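Local coordinates for XC6422 protein (Xanthomonas campestris, PDB 2FUK) that probably acts as a hydrolase, a small serine alpha/beta-hydrolase without a lid whose natural substrate is not established, at residues P4-L15 with A99-R108; Q36-S47 with G69-V80. All blocks are in the same frame, centred on the assembly; numbering follows the deposited sequence.

In the fold
From the N terminus, the chain first runs as an extended arm and then as strand 11-17, the edge strand of the central mixed sheet. Interaction 1 closes the longer loop, bringing residues 4-15 against helix 92-107 after most of the first half of the chain has passed. Within that loop lies interaction 2, where residues 36-47 and 69-80 pair as neighbouring parallel strands joined through helix 56-66. The two contacts touch: Val-100, Ala-101 and Val-104 of the helix pack on Thr-39 or Ile-41, and Phe-6 reaches Thr-71. Together they tie the N-terminal arm and helix 92-107 to one face of the sheet, from strand 11-17 to strands 71-75 and 38-43.

Interaction 1: P4-L15 with A99-R108; sequences PLFPTESAALTL and AVAEWVRAQR
Trp-103 NE1 donates a hydrogen bond to Pro-4 O, 3.0 Å away and nearly straight at 166°. The carbonyl oxygen lies at the indole's edge in the ring plane, whereas the donor stands above the carbonyl plane. With CG anti to the backbone N (chi1 172°), the indole extends from the helix toward residues 4-6, and the bond at NE1 helps to set its rotation.

CH-pi contacts use the ring faces. Leu-15 CD1 sits over the Trp-103 five-membered ring, 4.0 Å from its centroid, while its other methyl, CD2, lies 3.7 Å from Val-100 CA on the helix backbone. Arg-108, bent at chi2 and chi3, lays its CG over the centre of the Phe-6 ring, 3.9 Å from the centroid, and its guanidinium goes on to a salt bridge with Asp-111.

Apolar packing completes the join. The Phe-6 ring meets the indole obliquely, planes 31° apart, with Phe-6 CD1 3.6 Å from Trp-103 CH2. Leu-13 CD2 approaches that same CH2 at 3.7 Å, and Gln-107 CB lies against Phe-6 CB.

Strand 11-17 pairs with strand 20-27, Phe-6 also touches Val-26 and Thr-71, and helix 92-107 rests Val-100 and Val-104 on strands 38-43 and 71-75.

Interaction 2: Q36-S47 with G69-V80; sequences QPVTAIVCHPLS and GITVVRFNFRSV
Val-73 N donates to Ala-40 O across 2.7 Å, the shortest bond between the strands, and Val-72 CA adds a CA-H...O contact to the same oxygen. Val-73 O is held likewise by Val-42 N at 2.9 Å and by the CA of Ile-41. With Ala-40 N bonded to Thr-71 O, these links alternate between the strands as parallel pairing requires. Outside the regular ladder, Gln-36 N bonds Gly-69 O; Gly-69, with positive phi, is the C-prime residue of the Schellman motif that closes helix 56-66.

Strands 38-43 and 71-75 with helix 56-66 between them in sequence form a beta-alpha-beta unit of the alpha/beta-hydrolase sheet. Ile-41 and Val-73 lie side by side on one face, and Ile-41 CG2 reaches the edge of the Phe-75 ring, 3.6 Å from CE2. Ala-40 and Val-72 are on the other face, toward helix 56-66.

Beyond strand 38-43, His-44 CG stands between its backbone N and carbonyl carbon (chi1 73°), turning the imidazole toward the partner segment. Its ND1 donates to a lone pair of Phe-75 O in the carbonyl plane (3.3 Å, bent to 146°). The edge of Phe-77 points at the His-44 face in a T-shaped pair, centroids 4.7 Å apart and planes at 64°. Cys-43 SG lies obliquely beside both Phe-75 and Phe-77, and Phe-77 also meets, edge-to-face, Phe-120, the residue after Ser-119, the probable nucleophile.

Interaction 1: P4-L15 with A99-R108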
loop_
_atom_site.group_PDB
_atom_site.type_symbol
_atom_site.label_atom_id
_atom_site.label_comp_id
_atom_site.label_asym_id
_atom_site.label_seq_id
_atom_site.Cartn_x
_atom_site.Cartn_y
_atom_site.Cartn_z
ATOM N N PRO A 4 13.176 24.439 13.557
ATOM C CA PRO A 4 13.192 23.321 12.600
ATOM C C PRO A 4 12.733 23.611 11.170
ATOM O O PRO A 4 11.802 24.384 10.928
ATOM C CB PRO A 4 12.320 22.274 13.290
ATOM C CG PRO A 4 11.321 23.118 14.000
ATOM C CD PRO A 4 12.173 24.199 14.609
ATOM N N LEU A 5 13.406 22.964 10.223
ATOM C CA LEU A 5 13.119 23.120 8.804
ATOM C C LEU A 5 12.244 21.982 8.311
ATOM O O LEU A 5 12.438 20.841 8.710
ATOM C CB LEU A 5 14.425 23.107 8.011
ATOM C CG LEU A 5 15.452 24.172 8.393
ATOM C CD1 LEU A 5 16.837 23.751 7.930
ATOM C CD2 LEU A 5 15.040 25.497 7.780
ATOM N N PHE A 6 11.277 22.286 7.450
ATOM C CA PHE A 6 10.429 21.237 6.906
ATOM C C PHE A 6 11.376 20.468 5.985
ATOM O O PHE A 6 11.977 21.043 5.079
ATOM C CB PHE A 6 9.274 21.835 6.104
ATOM C CG PHE A 6 8.119 20.893 5.921
ATOM C CD1 PHE A 6 7.090 20.838 6.858
ATOM C CD2 PHE A 6 8.064 20.052 4.819
ATOM C CE1 PHE A 6 6.020 19.956 6.689
ATOM C CE2 PHE A 6 7.004 19.173 4.646
ATOM C CZ PHE A 6 5.981 19.125 5.579
ATOM N N PRO A 7 11.529 19.158 6.214
ATOM C CA PRO A 7 12.426 18.334 5.396
ATOM C C PRO A 7 11.975 18.053 3.960
ATOM O O PRO A 7 10.785 18.093 3.646
ATOM C CB PRO A 7 12.567 17.067 6.233
ATOM C CG PRO A 7 11.206 16.927 6.842
ATOM C CD PRO A 7 10.855 18.350 7.246
ATOM N N THR A 8 12.945 17.799 3.088
ATOM C CA THR A 8 12.660 17.491 1.692
ATOM C C THR A 8 12.993 16.026 1.451
ATOM O O THR A 8 13.065 15.573 0.311
ATOM C CB THR A 8 13.494 18.355 0.729
ATOM O OG1 THR A 8 14.889 18.107 0.949
ATOM C CG2 THR A 8 13.196 19.823 0.957
ATOM N N GLU A 9 13.178 15.303 2.552
ATOM C CA GLU A 9 13.481 13.869 2.563
ATOM C C GLU A 9 12.756 13.433 3.847
ATOM O O GLU A 9 12.719 14.197 4.813
ATOM C CB GLU A 9 14.999 13.682 2.694
ATOM C CG GLU A 9 15.606 12.453 2.030
ATOM C CD GLU A 9 15.488 12.432 0.506
ATOM O OE1 GLU A 9 15.985 13.351 -0.195
ATOM O OE2 GLU A 9 14.902 11.468 -0.004
ATOM N N SER A 10 12.153 12.246 3.872
ATOM C CA SER A 10 11.448 11.821 5.086
ATOM C C SER A 10 12.389 11.914 6.279
ATOM O O SER A 10 13.523 11.425 6.228
ATOM C CB SER A 10 10.911 10.405 4.921
ATOM O OG SER A 10 9.939 10.395 3.894
ATOM N N ALA A 11 11.926 12.533 7.360
ATOM C CA ALA A 11 12.794 12.710 8.515
ATOM C C ALA A 11 12.112 12.918 9.854
ATOM O O ALA A 11 10.943 13.278 9.932
ATOM C CB ALA A 11 13.724 13.880 8.253
ATOM N N ALA A 12 12.890 12.694 10.910
ATOM C CA ALA A 12 12.449 12.883 12.280
ATOM C C ALA A 12 13.085 14.191 12.734
ATOM O O ALA A 12 14.229 14.487 12.379
ATOM C CB ALA A 12 12.932 11.721 13.150
ATOM N N LEU A 13 12.341 14.980 13.499
ATOM C CA LEU A 13 12.841 16.256 13.988
ATOM C C LEU A 13 12.126 16.619 15.280
ATOM O O LEU A 13 11.184 15.931 15.685
ATOM C CB LEU A 13 12.631 17.344 12.925
ATOM C CG LEU A 13 11.200 17.625 12.456
ATOM C CD1 LEU A 13 10.483 18.543 13.441
ATOM C CD2 LEU A 13 11.257 18.291 11.089
ATOM N N THR A 14 12.595 17.672 15.942
ATOM C CA THR A 14 11.991 18.129 17.191
ATOM C C THR A 14 11.431 19.536 17.010
ATOM O O THR A 14 12.079 20.407 16.423
ATOM C CB THR A 14 13.015 18.150 18.354
ATOM O OG1 THR A 14 13.530 16.832 18.562
ATOM C CG2 THR A 14 12.346 18.616 19.641
ATOM N N LEU A 15 10.223 19.751 17.519
ATOM C CA LEU A 15 9.564 21.043 17.412
ATOM C C LEU A 15 9.279 21.601 18.798
ATOM O O LEU A 15 8.963 20.849 19.721
ATOM C CB LEU A 15 8.242 20.890 16.652
ATOM C CG LEU A 15 7.352 22.129 16.548
ATOM C CD1 LEU A 15 7.993 23.136 15.609
ATOM C CD2 LEU A 15 5.970 21.734 16.042
ATOM N N ALA A 99 0.645 23.825 17.720
ATOM C CA ALA A 99 2.038 24.166 17.458
ATOM C C ALA A 99 2.525 23.475 16.188
ATOM O O ALA A 99 3.255 24.060 15.386
ATOM C CB ALA A 99 2.907 23.753 18.641
ATOM N N VAL A 100 2.116 22.223 16.015
ATOM C CA VAL A 100 2.508 21.469 14.839
ATOM C C VAL A 100 1.816 22.065 13.615
ATOM O O VAL A 100 2.444 22.281 12.582
ATOM C CB VAL A 100 2.138 19.972 14.993
ATOM C CG1 VAL A 100 2.590 19.186 13.761
ATOM C CG2 VAL A 100 2.801 19.405 16.247
ATOM N N ALA A 101 0.523 22.344 13.740
ATOM C CA ALA A 101 -0.235 22.910 12.633
ATOM C C ALA A 101 0.328 24.259 12.188
ATOM O O ALA A 101 0.421 24.538 10.990
ATOM C CB ALA A 101 -1.706 23.069 13.031
ATOM N N GLU A 102 0.696 25.102 13.147
ATOM C CA GLU A 102 1.229 26.417 12.812
ATOM C C GLU A 102 2.600 26.326 12.146
ATOM O O GLU A 102 2.939 27.152 11.298
ATOM C CB GLU A 102 1.287 27.306 14.063
ATOM C CG GLU A 102 -0.101 27.646 14.612
ATOM C CD GLU A 102 -0.084 28.626 15.777
ATOM O OE1 GLU A 102 0.977 28.799 16.414
ATOM O OE2 GLU A 102 -1.148 29.223 16.059
ATOM N N TRP A 103 3.386 25.324 12.532
ATOM C CA TRP A 103 4.708 25.126 11.932
ATOM C C TRP A 103 4.515 24.657 10.485
ATOM O O TRP A 103 5.204 25.107 9.570
ATOM C CB TRP A 103 5.501 24.085 12.735
ATOM C CG TRP A 103 6.803 23.669 12.095
ATOM C CD1 TRP A 103 7.935 24.423 11.954
ATOM C CD2 TRP A 103 7.085 22.406 11.485
ATOM N NE1 TRP A 103 8.900 23.709 11.290
ATOM C CE2 TRP A 103 8.405 22.466 10.990
ATOM C CE3 TRP A 103 6.348 21.229 11.307
ATOM C CZ2 TRP A 103 9.007 21.390 10.327
ATOM C CZ3 TRP A 103 6.946 20.159 10.646
ATOM C CH2 TRP A 103 8.265 20.249 10.165
ATOM N N VAL A 104 3.574 23.744 10.281
ATOM C CA VAL A 104 3.289 23.242 8.941
ATOM C C VAL A 104 2.858 24.378 8.009
ATOM O O VAL A 104 3.394 24.534 6.909
ATOM C CB VAL A 104 2.167 22.175 8.986
ATOM C CG1 VAL A 104 1.691 21.849 7.583
ATOM C CG2 VAL A 104 2.686 20.914 9.665
ATOM N N ARG A 105 1.896 25.177 8.457
ATOM C CA ARG A 105 1.389 26.270 7.643
ATOM C C ARG A 105 2.435 27.332 7.341
ATOM O O ARG A 105 2.357 27.998 6.312
ATOM C CB ARG A 105 0.168 26.905 8.318
ATOM C CG ARG A 105 -1.109 26.131 8.046
ATOM C CD ARG A 105 -2.312 26.669 8.797
ATOM N NE ARG A 105 -3.547 26.118 8.238
ATOM C CZ ARG A 105 -4.657 25.908 8.931
ATOM N NH1 ARG A 105 -5.723 25.406 8.324
ATOM N NH2 ARG A 105 -4.698 26.184 10.231
ATOM N N ALA A 106 3.406 27.487 8.236
ATOM C CA ALA A 106 4.459 28.475 8.038
ATOM C C ALA A 106 5.475 27.962 7.032
ATOM O O ALA A 106 5.952 28.707 6.170
ATOM C CB ALA A 106 5.149 28.789 9.368
ATOM N N GLN A 107 5.794 26.678 7.140
ATOM C CA GLN A 107 6.777 26.050 6.261
ATOM C C GLN A 107 6.227 25.673 4.887
ATOM O O GLN A 107 6.980 25.574 3.922
ATOM C CB GLN A 107 7.342 24.801 6.939
ATOM C CG GLN A 107 8.137 25.096 8.199
ATOM C CD GLN A 107 9.532 25.599 7.898
ATOM O OE1 GLN A 107 10.034 26.499 8.566
ATOM N NE2 GLN A 107 10.172 25.007 6.890
ATOM N N ARG A 108 4.918 25.451 4.810
ATOM C CA ARG A 108 4.253 25.079 3.562
ATOM C C ARG A 108 3.054 26.008 3.363
ATOM O O ARG A 108 1.905 25.567 3.418
ATOM C CB ARG A 108 3.766 23.632 3.654
ATOM C CG ARG A 108 4.865 22.597 3.861
ATOM C CD ARG A 108 5.669 22.407 2.597
ATOM N NE ARG A 108 4.784 22.185 1.458
ATOM C CZ ARG A 108 5.169 22.226 0.184
ATOM N NH1 ARG A 108 6.437 22.469 -0.130
ATOM N NH2 ARG A 108 4.270 22.061 -0.781
#

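Interaction 2: Q36-S47 with G69-V80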
loop_
_atom_site.group_PDB
_atom_site.type_symbol
_atom_site.label_atom_id
_atom_site.label_comp_id
_atom_site.label_asym_id
_atom_site.label_seq_id
_atom_site.Cartn_x
_atom_site.Cartn_y
_atom_site.Cartn_z
ATOM N N GLN A 36 0.116 16.201 -4.110
ATOM C CA GLN A 36 -1.006 17.047 -3.732
ATOM C C GLN A 36 -0.490 18.213 -2.908
ATOM O O GLN A 36 0.449 18.061 -2.123
ATOM C CB GLN A 36 -2.005 16.250 -2.891
ATOM C CG GLN A 36 -2.577 15.032 -3.592
ATOM C CD GLN A 36 -3.704 15.381 -4.537
ATOM O OE1 GLN A 36 -4.050 14.595 -5.423
ATOM N NE2 GLN A 36 -4.293 16.550 -4.346
ATOM N N PRO A 37 -1.104 19.392 -3.070
ATOM C CA PRO A 37 -0.713 20.595 -2.332
ATOM C C PRO A 37 -1.368 20.521 -0.959
ATOM O O PRO A 37 -2.058 21.444 -0.532
ATOM C CB PRO A 37 -1.284 21.713 -3.195
ATOM C CG PRO A 37 -2.552 21.111 -3.707
ATOM C CD PRO A 37 -2.166 19.689 -4.048
ATOM N N VAL A 38 -1.138 19.399 -0.284
ATOM C CA VAL A 38 -1.728 19.142 1.021
ATOM C C VAL A 38 -0.739 18.498 1.978
ATOM O O VAL A 38 0.079 17.673 1.576
ATOM C CB VAL A 38 -2.927 18.162 0.892
ATOM C CG1 VAL A 38 -3.524 17.873 2.266
ATOM C CG2 VAL A 38 -3.987 18.732 -0.052
ATOM N N THR A 39 -0.817 18.894 3.244
ATOM C CA THR A 39 0.011 18.309 4.295
ATOM C C THR A 39 -1.004 17.904 5.353
ATOM O O THR A 39 -1.887 18.691 5.704
ATOM C CB THR A 39 1.009 19.315 4.916
ATOM O OG1 THR A 39 2.003 19.677 3.950
ATOM C CG2 THR A 39 1.724 18.683 6.112
ATOM N N ALA A 40 -0.901 16.669 5.829
ATOM C CA ALA A 40 -1.819 16.166 6.837
ATOM C C ALA A 40 -1.076 15.836 8.120
ATOM O O ALA A 40 0.080 15.419 8.083
ATOM C CB ALA A 40 -2.524 14.918 6.320
ATOM N N ILE A 41 -1.739 16.052 9.252
ATOM C CA ILE A 41 -1.160 15.731 10.552
ATOM C C ILE A 41 -2.025 14.615 11.120
ATOM O O ILE A 41 -3.250 14.711 11.102
ATOM C CB ILE A 41 -1.207 16.936 11.521
ATOM C CG1 ILE A 41 -0.392 18.095 10.950
ATOM C CG2 ILE A 41 -0.619 16.537 12.880
ATOM C CD1 ILE A 41 -0.530 19.384 11.736
ATOM N N VAL A 42 -1.384 13.557 11.608
ATOM C CA VAL A 42 -2.094 12.411 12.172
ATOM C C VAL A 42 -1.805 12.308 13.669
ATOM O O VAL A 42 -0.646 12.194 14.072
ATOM C CB VAL A 42 -1.658 11.095 11.479
ATOM C CG1 VAL A 42 -2.433 9.915 12.056
ATOM C CG2 VAL A 42 -1.885 11.198 9.975
ATOM N N CYS A 43 -2.861 12.343 14.481
ATOM C CA CYS A 43 -2.736 12.281 15.940
ATOM C C CYS A 43 -2.917 10.862 16.483
ATOM O O CYS A 43 -3.787 10.120 16.023
ATOM C CB CYS A 43 -3.758 13.217 16.590
ATOM S SG CYS A 43 -3.605 14.966 16.092
ATOM N N HIS A 44 -2.109 10.513 17.483
ATOM C CA HIS A 44 -2.132 9.177 18.071
ATOM C C HIS A 44 -3.104 8.969 19.242
ATOM O O HIS A 44 -3.636 9.925 19.811
ATOM C CB HIS A 44 -0.701 8.775 18.483
ATOM C CG HIS A 44 -0.184 9.490 19.694
ATOM N ND1 HIS A 44 0.853 10.397 19.645
ATOM C CD2 HIS A 44 -0.546 9.405 20.995
ATOM C CE1 HIS A 44 1.105 10.839 20.866
ATOM N NE2 HIS A 44 0.268 10.252 21.703
ATOM N N PRO A 45 -3.351 7.699 19.610
ATOM C CA PRO A 45 -4.258 7.339 20.704
ATOM C C PRO A 45 -3.707 7.565 22.111
ATOM O O PRO A 45 -2.555 7.971 22.274
ATOM C CB PRO A 45 -4.577 5.872 20.407
ATOM C CG PRO A 45 -3.309 5.374 19.818
ATOM C CD PRO A 45 -2.932 6.494 18.868
ATOM N N LEU A 46 -4.529 7.287 23.124
ATOM C CA LEU A 46 -4.135 7.512 24.515
ATOM C C LEU A 46 -2.679 7.337 24.864
ATOM O O LEU A 46 -2.098 6.256 24.717
ATOM C CB LEU A 46 -4.974 6.677 25.481
ATOM C CG LEU A 46 -6.108 7.452 26.164
ATOM C CD1 LEU A 46 -5.623 8.817 26.650
ATOM C CD2 LEU A 46 -7.238 7.628 25.187
ATOM N N SER A 47 -2.108 8.431 25.354
ATOM C CA SER A 47 -0.715 8.495 25.753
ATOM C C SER A 47 -0.459 7.592 26.950
ATOM O O SER A 47 0.570 6.917 27.028
ATOM C CB SER A 47 -0.350 9.939 26.116
ATOM O OG SER A 47 -0.627 10.838 25.045
ATOM N N GLY A 69 -0.471 11.001 -2.510
ATOM C CA GLY A 69 0.357 12.157 -2.825
ATOM C C GLY A 69 0.398 13.233 -1.752
ATOM O O GLY A 69 0.840 14.358 -1.993
ATOM N N ILE A 70 -0.050 12.886 -0.553
ATOM C CA ILE A 70 -0.079 13.832 0.553
ATOM C C ILE A 70 1.119 13.671 1.488
ATOM O O ILE A 70 1.504 12.555 1.822
ATOM C CB ILE A 70 -1.387 13.656 1.368
ATOM C CG1 ILE A 70 -2.590 14.022 0.493
ATOM C CG2 ILE A 70 -1.351 14.511 2.632
ATOM C CD1 ILE A 70 -3.935 13.664 1.107
ATOM N N THR A 71 1.717 14.793 1.886
ATOM C CA THR A 71 2.844 14.768 2.820
ATOM C C THR A 71 2.214 14.619 4.204
ATOM O O THR A 71 1.262 15.328 4.540
ATOM C CB THR A 71 3.652 16.084 2.772
ATOM O OG1 THR A 71 4.196 16.258 1.459
ATOM C CG2 THR A 71 4.794 16.060 3.793
ATOM N N VAL A 72 2.741 13.706 5.010
ATOM C CA VAL A 72 2.153 13.476 6.319
ATOM C C VAL A 72 3.071 13.755 7.493
ATOM O O VAL A 72 4.251 13.423 7.470
ATOM C CB VAL A 72 1.616 12.030 6.430
ATOM C CG1 VAL A 72 0.593 11.783 5.336
ATOM C CG2 VAL A 72 2.746 11.036 6.305
ATOM N N VAL A 73 2.508 14.381 8.518
ATOM C CA VAL A 73 3.256 14.702 9.723
ATOM C C VAL A 73 2.671 13.943 10.904
ATOM O O VAL A 73 1.464 13.984 11.134
ATOM C CB VAL A 73 3.192 16.215 10.037
ATOM C CG1 VAL A 73 3.911 16.511 11.354
ATOM C CG2 VAL A 73 3.823 17.005 8.903
ATOM N N ARG A 74 3.533 13.237 11.626
ATOM C CA ARG A 74 3.134 12.505 12.817
ATOM C C ARG A 74 3.894 13.156 13.965
ATOM O O ARG A 74 4.927 13.796 13.746
ATOM C CB ARG A 74 3.525 11.028 12.709
ATOM C CG ARG A 74 2.700 10.245 11.702
ATOM C CD ARG A 74 3.213 8.820 11.576
ATOM N NE ARG A 74 4.501 8.768 10.891
ATOM C CZ ARG A 74 5.625 8.276 11.412
ATOM N NH1 ARG A 74 6.737 8.278 10.692
ATOM N NH2 ARG A 74 5.641 7.786 12.648
ATOM N N PHE A 75 3.387 13.015 15.182
ATOM C CA PHE A 75 4.073 13.599 16.324
ATOM C C PHE A 75 3.583 12.997 17.627
ATOM O O PHE A 75 2.481 12.440 17.702
ATOM C CB PHE A 75 3.889 15.131 16.333
ATOM C CG PHE A 75 2.534 15.592 16.808
ATOM C CD1 PHE A 75 2.341 15.981 18.130
ATOM C CD2 PHE A 75 1.458 15.657 15.925
ATOM C CE1 PHE A 75 1.096 16.433 18.572
ATOM C CE2 PHE A 75 0.214 16.104 16.351
ATOM C CZ PHE A 75 0.028 16.495 17.678
ATOM N N ASN A 76 4.425 13.088 18.649
ATOM C CA ASN A 76 4.072 12.576 19.957
ATOM C C ASN A 76 3.500 13.688 20.825
ATOM O O ASN A 76 4.077 14.770 20.918
ATOM C CB ASN A 76 5.303 11.982 20.649
ATOM C CG ASN A 76 5.659 10.612 20.125
ATOM O OD1 ASN A 76 4.795 9.885 19.654
ATOM N ND2 ASN A 76 6.935 10.244 20.223
ATOM N N PHE A 77 2.344 13.428 21.429
ATOM C CA PHE A 77 1.727 14.394 22.327
ATOM C C PHE A 77 2.635 14.490 23.548
ATOM O O PHE A 77 3.481 13.621 23.772
ATOM C CB PHE A 77 0.343 13.914 22.779
ATOM C CG PHE A 77 -0.748 14.122 21.763
ATOM C CD1 PHE A 77 -1.024 15.388 21.263
ATOM C CD2 PHE A 77 -1.527 13.049 21.332
ATOM C CE1 PHE A 77 -2.069 15.589 20.345
ATOM C CE2 PHE A 77 -2.568 13.237 20.420
ATOM C CZ PHE A 77 -2.841 14.510 19.925
ATOM N N ARG A 78 2.461 15.543 24.336
ATOM C CA ARG A 78 3.269 15.718 25.536
ATOM C C ARG A 78 3.295 14.427 26.376
ATOM O O ARG A 78 2.298 13.712 26.463
ATOM C CB ARG A 78 2.707 16.871 26.371
ATOM C CG ARG A 78 1.274 16.660 26.819
ATOM C CD ARG A 78 0.709 17.914 27.464
ATOM N NE ARG A 78 0.772 19.064 26.570
ATOM C CZ ARG A 78 0.494 20.307 26.946
ATOM N NH1 ARG A 78 0.136 20.548 28.202
ATOM N NH2 ARG A 78 0.573 21.303 26.072
ATOM N N SER A 79 4.449 14.154 26.985
ATOM C CA SER A 79 4.677 12.987 27.841
ATOM C C SER A 79 4.957 11.672 27.118
ATOM O O SER A 79 5.368 10.702 27.748
ATOM C CB SER A 79 3.503 12.779 28.813
ATOM O OG SER A 79 2.493 11.959 28.252
ATOM N N VAL A 80 4.750 11.636 25.803
ATOM C CA VAL A 80 4.994 10.420 25.032
ATOM C C VAL A 80 6.363 10.472 24.350
ATOM O O VAL A 80 6.772 11.514 23.832
ATOM C CB VAL A 80 3.884 10.211 23.981
ATOM C CG1 VAL A 80 4.215 9.022 23.088
ATOM C CG2 VAL A 80 2.558 9.979 24.685
#